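Long-range contacts in 1-carboxybiuret hydrolase subunit AtzE (Pseudomonas sp., PDB 6C62), which hydrolyses 1-carboxybiuret to urea-1,3-dicarboxylate and ammonia, an amidase-family step in the bacterial breakdown of atrazine: residues Asp214-Gly218 with Gly444-Gln448; Gly155-Ala159 with Leu181-Trp185; Ile6-Ala11 with Leu63-Leu69; Thr372-Ala376 with Asn421-Ile426. One frame throughout, in Å; residues are numbered along the deposited sequence. Where two conformers were deposited one is given.

Contact 1: Asp214-Gly218 with Gly444-Gln448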
loop_
_atom_site.group_PDB
_atom_site.type_symbol
_atom_site.label_atom_id
_atom_site.label_comp_id
_atom_site.label_asym_id
_atom_site.label_seq_id
_atom_site.Cartn_x
_atom_site.Cartn_y
_atom_site.Cartn_z
ATOM N N ASP A 214 -24.988 -7.559 23.914
ATOM C CA ASP A 214 -26.275 -8.167 24.238
ATOM C C ASP A 214 -27.482 -7.425 23.678
ATOM O O ASP A 214 -28.631 -7.854 23.869
ATOM C CB ASP A 214 -26.397 -8.306 25.743
ATOM C CG ASP A 214 -26.556 -6.960 26.464
ATOM O OD1 ASP A 214 -26.468 -5.827 25.864
ATOM O OD2 ASP A 214 -26.743 -7.035 27.680
ATOM N N SER A 215 -27.239 -6.319 22.994
ATOM C CA SER A 215 -28.305 -5.471 22.473
ATOM C C SER A 215 -27.700 -4.500 21.492
ATOM O O SER A 215 -26.480 -4.242 21.534
ATOM C CB SER A 215 -28.975 -4.672 23.586
ATOM O OG SER A 215 -27.992 -3.895 24.248
ATOM N N VAL A 216 -28.538 -3.942 20.624
ATOM C CA VAL A 216 -28.033 -2.952 19.692
ATOM C C VAL A 216 -27.594 -1.633 20.384
ATOM O O VAL A 216 -26.643 -0.968 19.934
ATOM C CB VAL A 216 -29.007 -2.778 18.474
ATOM C CG1 VAL A 216 -30.230 -2.001 18.877
ATOM C CG2 VAL A 216 -28.239 -2.081 17.325
ATOM N N GLU A 217 -28.233 -1.275 21.500
ATOM C CA GLU A 217 -27.815 -0.136 22.313
ATOM C C GLU A 217 -26.420 -0.359 22.847
ATOM O O GLU A 217 -25.632 0.560 22.871
ATOM C CB GLU A 217 -28.743 0.108 23.534
ATOM C CG GLU A 217 -30.130 0.597 23.202
ATOM C CD GLU A 217 -31.130 -0.529 22.875
ATOM O OE1 GLU A 217 -30.762 -1.736 22.708
ATOM O OE2 GLU A 217 -32.341 -0.204 22.768
ATOM N N GLY A 218 -26.138 -1.602 23.278
ATOM C CA GLY A 218 -24.781 -1.996 23.710
ATOM C C GLY A 218 -23.738 -1.717 22.652
ATOM O O GLY A 218 -22.683 -1.180 22.959
ATOM N N GLY A 444 -30.625 -1.897 12.683
ATOM C CA GLY A 444 -30.636 -2.862 13.757
ATOM C C GLY A 444 -31.693 -2.605 14.815
ATOM O O GLY A 444 -32.347 -3.548 15.298
ATOM N N LYS A 445 -31.829 -1.344 15.184
ATOM C CA LYS A 445 -32.775 -0.932 16.203
ATOM C C LYS A 445 -34.249 -1.239 15.761
ATOM O O LYS A 445 -35.059 -1.714 16.573
ATOM C CB LYS A 445 -32.607 0.543 16.496
ATOM C CG LYS A 445 -33.529 1.090 17.592
ATOM C CD LYS A 445 -33.395 0.270 18.868
ATOM C CE LYS A 445 -33.741 1.097 20.104
ATOM N NZ LYS A 445 -35.193 1.393 20.108
ATOM N N VAL A 446 -34.571 -1.016 14.492
ATOM C CA VAL A 446 -35.873 -1.414 13.959
ATOM C C VAL A 446 -36.065 -2.930 14.059
ATOM O O VAL A 446 -37.136 -3.384 14.505
ATOM C CB VAL A 446 -36.090 -0.956 12.504
ATOM C CG1 VAL A 446 -37.382 -1.587 11.890
ATOM C CG2 VAL A 446 -36.137 0.561 12.449
ATOM N N LEU A 447 -35.037 -3.727 13.720
ATOM C CA LEU A 447 -35.194 -5.154 13.879
ATOM C C LEU A 447 -35.411 -5.546 15.334
ATOM O O LEU A 447 -36.191 -6.463 15.624
ATOM C CB LEU A 447 -34.046 -5.957 13.256
ATOM C CG LEU A 447 -33.878 -5.883 11.735
ATOM C CD1 LEU A 447 -32.658 -6.690 11.289
ATOM C CD2 LEU A 447 -35.115 -6.340 10.957
ATOM N N GLN A 448 -34.688 -4.898 16.245
ATOM C CA GLN A 448 -34.816 -5.177 17.654
ATOM C C GLN A 448 -36.203 -4.816 18.204
ATOM O O GLN A 448 -36.790 -5.603 18.955
ATOM C CB GLN A 448 -33.741 -4.449 18.479
ATOM C CG GLN A 448 -33.632 -4.993 19.912
ATOM C CD GLN A 448 -32.518 -4.323 20.669
ATOM O OE1 GLN A 448 -31.398 -4.799 20.722
ATOM N NE2 GLN A 448 -32.831 -3.186 21.236
#

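Contact 2: Gly155-Ala159 with Leu181-Trp185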
loop_
_atom_site.group_PDB
_atom_site.type_symbol
_atom_site.label_atom_id
_atom_site.label_comp_id
_atom_site.label_asym_id
_atom_site.label_seq_id
_atom_site.Cartn_x
_atom_site.Cartn_y
_atom_site.Cartn_z
ATOM N N GLY A 155 -18.065 -13.895 21.293
ATOM C CA GLY A 155 -19.482 -14.226 21.093
ATOM C C GLY A 155 -20.052 -15.095 22.230
ATOM O O GLY A 155 -21.158 -14.859 22.704
ATOM N N ALA A 156 -19.300 -16.095 22.646
ATOM C CA ALA A 156 -19.781 -17.037 23.672
ATOM C C ALA A 156 -19.949 -16.374 25.008
ATOM O O ALA A 156 -20.912 -16.657 25.691
ATOM C CB ALA A 156 -18.869 -18.236 23.805
ATOM N N ALA A 157 -19.037 -15.491 25.382
ATOM C CA ALA A 157 -19.177 -14.828 26.685
ATOM C C ALA A 157 -20.476 -14.057 26.786
ATOM O O ALA A 157 -21.069 -14.005 27.895
ATOM C CB ALA A 157 -18.001 -13.905 26.995
ATOM N N ILE A 158 -20.931 -13.472 25.676
ATOM C CA ILE A 158 -22.171 -12.711 25.699
ATOM C C ILE A 158 -23.381 -13.664 25.713
ATOM O O ILE A 158 -24.262 -13.488 26.542
ATOM C CB ILE A 158 -22.291 -11.732 24.542
ATOM C CG1 ILE A 158 -21.123 -10.721 24.660
ATOM C CG2 ILE A 158 -23.635 -11.034 24.558
ATOM C CD1 ILE A 158 -20.906 -10.055 23.407
ATOM N N ALA A 159 -23.355 -14.733 24.912
ATOM C CA ALA A 159 -24.494 -15.618 24.822
ATOM C C ALA A 159 -24.652 -16.435 26.123
ATOM O O ALA A 159 -25.731 -16.800 26.463
ATOM C CB ALA A 159 -24.384 -16.531 23.657
ATOM N N LEU A 181 -23.395 -17.169 14.818
ATOM C CA LEU A 181 -23.450 -18.468 15.393
ATOM C C LEU A 181 -23.847 -18.524 16.878
ATOM O O LEU A 181 -24.518 -19.495 17.261
ATOM C CB LEU A 181 -22.192 -19.231 15.126
ATOM C CG LEU A 181 -21.793 -19.385 13.668
ATOM C CD1 LEU A 181 -20.714 -20.443 13.553
ATOM C CD2 LEU A 181 -22.981 -19.772 12.811
ATOM N N CYS A 182 -23.509 -17.495 17.655
ATOM C CA CYS A 182 -23.882 -17.398 19.076
ATOM C C CYS A 182 -25.215 -16.663 19.322
ATOM O O CYS A 182 -25.711 -16.629 20.468
ATOM C CB CYS A 182 -22.773 -16.750 19.884
ATOM S SG CYS A 182 -21.349 -17.824 20.093
ATOM N N GLY A 183 -25.790 -16.053 18.296
ATOM C CA GLY A 183 -26.983 -15.312 18.494
ATOM C C GLY A 183 -26.814 -14.052 19.321
ATOM O O GLY A 183 -27.639 -13.765 20.195
ATOM N N VAL A 184 -25.798 -13.246 18.994
ATOM C CA VAL A 184 -25.623 -11.989 19.671
ATOM C C VAL A 184 -25.348 -10.901 18.628
ATOM O O VAL A 184 -25.276 -11.187 17.429
ATOM C CB VAL A 184 -24.469 -12.048 20.702
ATOM C CG1 VAL A 184 -24.710 -13.142 21.751
ATOM C CG2 VAL A 184 -23.116 -12.285 20.012
ATOM N N TRP A 185 -25.263 -9.661 19.097
ATOM C CA TRP A 185 -25.101 -8.515 18.229
ATOM C C TRP A 185 -23.601 -8.287 17.964
ATOM O O TRP A 185 -22.784 -8.470 18.851
ATOM C CB TRP A 185 -25.692 -7.234 18.838
ATOM C CG TRP A 185 -27.162 -7.238 18.916
ATOM C CD1 TRP A 185 -27.956 -7.778 19.923
ATOM C CD2 TRP A 185 -28.059 -6.698 17.957
ATOM N NE1 TRP A 185 -29.289 -7.585 19.626
ATOM C CE2 TRP A 185 -29.378 -6.922 18.432
ATOM C CE3 TRP A 185 -27.886 -6.084 16.720
ATOM C CZ2 TRP A 185 -30.501 -6.546 17.705
ATOM C CZ3 TRP A 185 -29.003 -5.711 16.018
ATOM C CH2 TRP A 185 -30.282 -5.927 16.513
#

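Contact 3: Ile6-Ala11 with Leu63-Leu69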
loop_
_atom_site.group_PDB
_atom_site.type_symbol
_atom_site.label_atom_id
_atom_site.label_comp_id
_atom_site.label_asym_id
_atom_site.label_seq_id
_atom_site.Cartn_x
_atom_site.Cartn_y
_atom_site.Cartn_z
ATOM N N ILE A 6 -28.402 -2.540 33.217
ATOM C CA ILE A 6 -27.225 -2.581 34.089
ATOM C C ILE A 6 -26.697 -1.196 34.387
ATOM O O ILE A 6 -26.412 -0.851 35.543
ATOM C CB ILE A 6 -26.078 -3.420 33.493
ATOM C CG1 ILE A 6 -26.470 -4.885 33.473
ATOM C CG2 ILE A 6 -24.837 -3.279 34.353
ATOM C CD1 ILE A 6 -25.724 -5.777 32.486
ATOM N N ILE A 7 -26.505 -0.414 33.354
ATOM C CA ILE A 7 -25.970 0.942 33.508
ATOM C C ILE A 7 -26.896 1.818 34.369
ATOM O O ILE A 7 -26.441 2.603 35.203
ATOM C CB ILE A 7 -25.745 1.594 32.127
ATOM C CG1 ILE A 7 -24.509 0.981 31.457
ATOM C CG2 ILE A 7 -25.590 3.123 32.187
ATOM C CD1 ILE A 7 -24.512 1.181 29.954
ATOM N N GLU A 8 -28.190 1.664 34.139
ATOM C CA GLU A 8 -29.210 2.409 34.874
ATOM C C GLU A 8 -29.223 2.034 36.345
ATOM O O GLU A 8 -29.393 2.887 37.196
ATOM C CB GLU A 8 -30.596 2.161 34.201
ATOM C CG GLU A 8 -31.855 2.319 35.073
ATOM C CD GLU A 8 -32.080 3.749 35.552
ATOM O OE1 GLU A 8 -31.420 4.675 34.958
ATOM O OE2 GLU A 8 -32.937 3.922 36.498
ATOM N N GLY A 9 -29.098 0.737 36.631
ATOM C CA GLY A 9 -29.031 0.224 38.009
ATOM C C GLY A 9 -27.866 0.810 38.816
ATOM O O GLY A 9 -28.006 1.116 40.044
ATOM N N ILE A 10 -26.712 0.934 38.172
ATOM C CA ILE A 10 -25.568 1.543 38.842
ATOM C C ILE A 10 -25.697 3.055 38.981
ATOM O O ILE A 10 -25.417 3.619 40.049
ATOM C CB ILE A 10 -24.271 1.170 38.128
ATOM C CG1 ILE A 10 -24.031 -0.331 38.300
ATOM C CG2 ILE A 10 -23.088 1.975 38.688
ATOM C CD1 ILE A 10 -23.084 -0.908 37.290
ATOM N N ALA A 11 -26.147 3.709 37.910
ATOM C CA ALA A 11 -26.357 5.166 37.951
ATOM C C ALA A 11 -27.370 5.587 39.042
ATOM O O ALA A 11 -27.132 6.502 39.786
ATOM C CB ALA A 11 -26.790 5.703 36.571
ATOM N N LEU A 63 -21.806 10.203 36.336
ATOM C CA LEU A 63 -21.021 9.047 35.904
ATOM C C LEU A 63 -20.832 9.003 34.407
ATOM O O LEU A 63 -21.674 9.494 33.676
ATOM C CB LEU A 63 -21.678 7.767 36.382
ATOM C CG LEU A 63 -21.653 7.608 37.904
ATOM C CD1 LEU A 63 -22.483 6.387 38.269
ATOM C CD2 LEU A 63 -20.247 7.504 38.403
ATOM N N PRO A 64 -19.722 8.412 33.932
ATOM C CA PRO A 64 -19.569 8.322 32.485
ATOM C C PRO A 64 -20.539 7.243 31.893
ATOM O O PRO A 64 -21.215 6.477 32.650
ATOM C CB PRO A 64 -18.066 8.042 32.316
ATOM C CG PRO A 64 -17.745 7.266 33.554
ATOM C CD PRO A 64 -18.539 7.937 34.643
ATOM N N PRO A 65 -20.700 7.234 30.578
ATOM C CA PRO A 65 -21.812 6.513 29.962
ATOM C C PRO A 65 -21.790 5.004 30.080
ATOM O O PRO A 65 -22.855 4.376 29.935
ATOM C CB PRO A 65 -21.697 6.866 28.476
ATOM C CG PRO A 65 -20.773 7.951 28.429
ATOM C CD PRO A 65 -19.929 8.017 29.610
ATOM N N LEU A 66 -20.631 4.414 30.318
ATOM C CA LEU A 66 -20.565 2.947 30.534
ATOM C C LEU A 66 -20.238 2.594 31.987
ATOM O O LEU A 66 -19.742 1.498 32.271
ATOM C CB LEU A 66 -19.518 2.321 29.603
ATOM C CG LEU A 66 -19.810 2.490 28.084
ATOM C CD1 LEU A 66 -18.753 1.803 27.252
ATOM C CD2 LEU A 66 -21.150 1.951 27.695
ATOM N N ALA A 67 -20.501 3.488 32.920
ATOM C CA ALA A 67 -20.042 3.306 34.305
ATOM C C ALA A 67 -20.498 2.028 34.951
ATOM O O ALA A 67 -21.686 1.799 35.140
ATOM C CB ALA A 67 -20.464 4.497 35.184
ATOM N N GLY A 68 -19.537 1.170 35.247
ATOM C CA GLY A 68 -19.757 -0.084 35.944
ATOM C C GLY A 68 -20.046 -1.279 35.054
ATOM O O GLY A 68 -20.230 -2.380 35.560
ATOM N N LEU A 69 -20.089 -1.088 33.737
ATOM C CA LEU A 69 -20.498 -2.151 32.788
ATOM C C LEU A 69 -19.354 -3.153 32.623
ATOM O O LEU A 69 -18.262 -2.791 32.237
ATOM C CB LEU A 69 -20.873 -1.560 31.441
ATOM C CG LEU A 69 -21.472 -2.571 30.448
ATOM C CD1 LEU A 69 -22.914 -2.875 30.787
ATOM C CD2 LEU A 69 -21.420 -2.097 29.040
HETATM O O HOH W 1 -23.730 3.577 35.249
#

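Contact 4: Thr372-Ala376 with Asn421-Ile426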
loop_
_atom_site.group_PDB
_atom_site.type_symbol
_atom_site.label_atom_id
_atom_site.label_comp_id
_atom_site.label_asym_id
_atom_site.label_seq_id
_atom_site.Cartn_x
_atom_site.Cartn_y
_atom_site.Cartn_z
ATOM N N THR A 372 -23.742 -15.941 7.854
ATOM C CA THR A 372 -23.071 -17.221 7.662
ATOM C C THR A 372 -23.981 -18.089 6.789
ATOM O O THR A 372 -25.198 -17.839 6.757
ATOM C CB THR A 372 -22.820 -17.941 9.019
ATOM O OG1 THR A 372 -24.034 -17.966 9.792
ATOM C CG2 THR A 372 -21.753 -17.268 9.789
ATOM N N PRO A 373 -23.415 -19.056 6.044
ATOM C CA PRO A 373 -24.234 -19.887 5.132
ATOM C C PRO A 373 -25.182 -20.828 5.863
ATOM O O PRO A 373 -26.246 -21.115 5.346
ATOM C CB PRO A 373 -23.219 -20.672 4.322
ATOM C CG PRO A 373 -21.890 -20.168 4.699
ATOM C CD PRO A 373 -21.992 -19.373 5.953
ATOM N N ILE A 374 -24.794 -21.258 7.062
ATOM C CA ILE A 374 -25.550 -22.123 7.921
ATOM C C ILE A 374 -25.334 -21.706 9.409
ATOM O O ILE A 374 -24.428 -20.910 9.724
ATOM C CB ILE A 374 -25.051 -23.595 7.784
ATOM C CG1 ILE A 374 -23.539 -23.699 8.056
ATOM C CG2 ILE A 374 -25.276 -24.162 6.386
ATOM C CD1 ILE A 374 -23.060 -25.089 8.368
ATOM N N SER A 375 -26.133 -22.279 10.301
ATOM C CA SER A 375 -25.930 -22.142 11.747
ATOM C C SER A 375 -24.796 -23.041 12.237
ATOM O O SER A 375 -24.255 -23.835 11.460
ATOM C CB SER A 375 -27.226 -22.479 12.482
ATOM O OG SER A 375 -28.139 -21.434 12.254
ATOM N N ALA A 376 -24.460 -22.955 13.526
ATOM C CA ALA A 376 -23.266 -23.559 14.038
ATOM C C ALA A 376 -23.176 -25.078 13.790
ATOM O O ALA A 376 -24.060 -25.803 14.207
ATOM C CB ALA A 376 -23.120 -23.267 15.512
ATOM N N ASN A 421 -34.718 -25.083 12.228
ATOM C CA ASN A 421 -33.252 -24.972 12.355
ATOM C C ASN A 421 -32.693 -25.434 13.678
ATOM O O ASN A 421 -31.635 -24.939 14.119
ATOM C CB ASN A 421 -32.874 -23.518 12.061
ATOM C CG ASN A 421 -31.406 -23.324 11.799
ATOM O OD1 ASN A 421 -30.815 -24.027 10.984
ATOM N ND2 ASN A 421 -30.817 -22.348 12.452
ATOM N N ASP A 422 -33.392 -26.395 14.304
ATOM C CA ASP A 422 -32.974 -26.994 15.603
ATOM C C ASP A 422 -32.820 -25.970 16.745
ATOM O O ASP A 422 -32.024 -26.160 17.667
ATOM C CB ASP A 422 -31.688 -27.813 15.469
ATOM C CG ASP A 422 -31.833 -28.959 14.489
ATOM O OD1 ASP A 422 -32.018 -28.650 13.298
ATOM O OD2 ASP A 422 -31.780 -30.143 14.880
ATOM N N GLY A 423 -33.586 -24.891 16.677
ATOM C CA GLY A 423 -33.489 -23.806 17.649
ATOM C C GLY A 423 -32.193 -23.001 17.636
ATOM O O GLY A 423 -31.970 -22.249 18.573
ATOM N N MET A 424 -31.346 -23.134 16.601
ATOM C CA MET A 424 -30.054 -22.409 16.570
ATOM C C MET A 424 -30.196 -21.067 15.859
ATOM O O MET A 424 -31.007 -20.919 14.917
ATOM C CB MET A 424 -28.954 -23.255 15.932
ATOM C CG MET A 424 -28.559 -24.508 16.708
ATOM S SD MET A 424 -27.909 -24.157 18.348
ATOM C CE MET A 424 -26.257 -23.550 17.999
ATOM N N PRO A 425 -29.426 -20.062 16.302
ATOM C CA PRO A 425 -29.571 -18.764 15.635
ATOM C C PRO A 425 -28.761 -18.652 14.304
ATOM O O PRO A 425 -27.917 -19.491 13.992
ATOM C CB PRO A 425 -29.030 -17.780 16.674
ATOM C CG PRO A 425 -27.969 -18.549 17.344
ATOM C CD PRO A 425 -28.446 -20.011 17.390
ATOM N N ILE A 426 -29.057 -17.598 13.565
ATOM C CA ILE A 426 -28.273 -17.204 12.412
ATOM C C ILE A 426 -28.389 -15.705 12.254
ATOM O O ILE A 426 -29.420 -15.120 12.529
ATOM C CB ILE A 426 -28.658 -18.022 11.164
ATOM C CG1 ILE A 426 -27.527 -18.045 10.161
ATOM C CG2 ILE A 426 -29.931 -17.489 10.564
ATOM C CD1 ILE A 426 -27.717 -19.087 9.080
HETATM O O HOH W 2 -28.472 -23.790 9.254
HETATM O O HOH W 3 -25.968 -20.947 15.267
#

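Contact 1: Asp214-Gly218 with Gly444-Gln448
The amide of Gln448 and the carboxylate of Glu217 meet edge to edge, their planes 22° apart, while methyl CG1 of Val216 lies over one face of the amide, 3.7 Å from Gln448 CD, with Trp185 of strand 185-188 on the same side. Lys445 contributes its CE methylene above the plane of the carboxylate, 3.3 Å from Glu217 OE2. At the amide edge, Gln448 NE2 donates to the syn side of Glu217 OE1 (2.9 Å, 178°); Val216 N, tilted out of the carbonyl plane, donates to Gln448 OE1 at 3.0 Å. The extended Gln448 chain, CG anti to the backbone N (chi1 -166°), carries the amide to helix 216-226. That helix is capped by Ser215, whose OG accepts from Gly218 N (3.1 Å) and donates to Asp214 OD1. Lys445 NZ turns to a salt bridge with Asp449, remaining 4.2 Å from Glu217 OE2. With an alanine at Gln448, Val216 N and Glu217 OE1 would probably lose these partners, and the Val216 methyl the amide it lies over. The glutamine serves a first-turn N-H that no i-4 carbonyl can reach, and the acidic side chain beside it, at the helix N-terminus, is likely to be favoured by the helix dipole.

Contact 2: Gly155-Ala159 with Leu181-Trp185
Cys182 presses its side chain onto the backbone of Gly155, and here the two segments are closest, with CA atoms 5.8 Å apart. Its side chain, SG anti to the carbonyl carbon (chi1 -72°), brings the sulfur against the backbone at the Gly155-Ala156 peptide, 3.7 Å from both Gly155 C and Ala156 N. A CB on Gly155 would fall only 3.4 Å from Cys182 SG, so a side chain here would probably crowd the cysteine. Val184 packs beside it: its CG1 methyl touches Ile158 CG2 at 3.7 Å, the two branched chains crossing obliquely, and also meets Ala159 N at 3.8 Å. The solvent side is at Ala159, the one partly exposed residue of the contact, whose CB is nevertheless tight on Cys182 O at 3.5 Å. A looser spot, though buried, is Ala156, where CB stands 4.5 Å from Cys182 SG. No hydrogen bond joins the segments; Cys182 O is bonded instead to His141, and Leu181 O to Asn139. Gly183, with positive phi, ends helix 176-182 and turns the chain toward strand 185-188. The arrangement belongs to the amidase signature core: helix 152-159 starts within the Gly/Ser-rich run that contains Ser150, helix 176-182 begins just beyond Ser174, and both serines are assigned catalytic roles by similarity.

Contact 3: Ile6-Ala11 with Leu63-Leu69
Three isoleucines of helix 3-11 face the loop 63-69, Ile6 with its CG2 methyl, Ile7 and Ile10 with CD1. Ile6 and Leu69 cross at about a right angle, methyl CG2 of the first 4.1 Å from CD1 of the second; Leu69 gets there with its CG anti to the backbone N (chi1 -173°). Ile7 runs obliquely to Leu66, where CD1 meets Leu66 CD2 at 4.1 Å and rests 3.6 Å from Pro65 O. Ile10, like Ile6, points toward the loop, its CD1 set against the backbone of Gly68, where no side chain intervenes, 3.6 Å from Gly68 O. A CB on Gly68 would clash with that methyl, and the positive phi of the type II turn from Leu66 to Leu69 also suits glycine. Farther along, Leu63 CD1 approaches Ala11 CA at 4.1 Å. No direct hydrogen bond crosses the contact, but one water donates to Ile7 O (2.9 Å) and to Ala67 O (2.7 Å). Replacing Ile7 by an alanine would probably open a gap beside Leu66 CD2 and Pro65 O. Leu221 of helix 216-226 touches both Ile7 and Leu66, Val20 of helix 17-35 lies against Ile6 and Ile10, and Arg56 and Arg57 of helix 43-58 pack on Leu63. Loop 63-69 then leads into strand 70-74, its Leu69 backbone bonded to Val113 at the start of strand 113-118.

Contact 4: Thr372-Ala376 with Asn421-Ile426
Ile426 stretches its CG1-CD1 arm over the backbone of loop 372-376, with CD1 3.6 Å from Ile374 C. Running the opposite way, Thr372 slides past it, its OG1 3.5 Å from Ile426 CG1; that hydroxyl donates to Ile374 O and is also hydrogen-bonded to Ser180. The polar half of the contact gathers round Ser375, deposited in two conformers, so the bonds of its hydroxyl hold for the one described. There Ser375 OG, anti to its carbonyl carbon (chi1 -72°), donates to Pro425 O at 2.6 Å from above the carbonyl plane, and accepts from Asn421 ND2 at 2.8 Å. This N-H points straight at the hydroxyl (166°), which lies in the amide plane. The same ND2 donates to Met424 O (2.9 Å), more bent and from above the carbonyl plane, tying together the two ends of the type I' turn from Asn421 to Met424. Two waters add bridges: one between Ser375 N and Asn421 OD1, the other between Ala376 N and Pro425 O. Beside them the folded Met424 chain brings CE to 4.0 Å from Ala376 CB. Met424 O and water thus grip the Asn421 amide at both ends, and in this conformer Ser375 adds a third bond, which probably fixes which way round it lies. Hydroxyl, amide and waters together satisfy backbone groups of two loops that share no direct main-chain bond.

Trp185, at the end of contact 2, joins it to contact 1: its CD1 is 3.5 Å from Ser215 CA and its CH2 3.4 Å from Gly444 O. Contact 2 also meets contact 4, whose Pro425 CG packs 3.4 Å from Gly183 N; the two centres are 12 Å apart. These two lie nearest the catalytic residues assigned by similarity: Gly155 is about 10 Å from the Lys74 side chain, and the side chains of Thr372 and Ser174 are also about 10 Å apart. Contact 3 stands alone at the periphery, its centre 33 Å from that of contact 4, although its nearest atoms come within about 5 Å of contact 1.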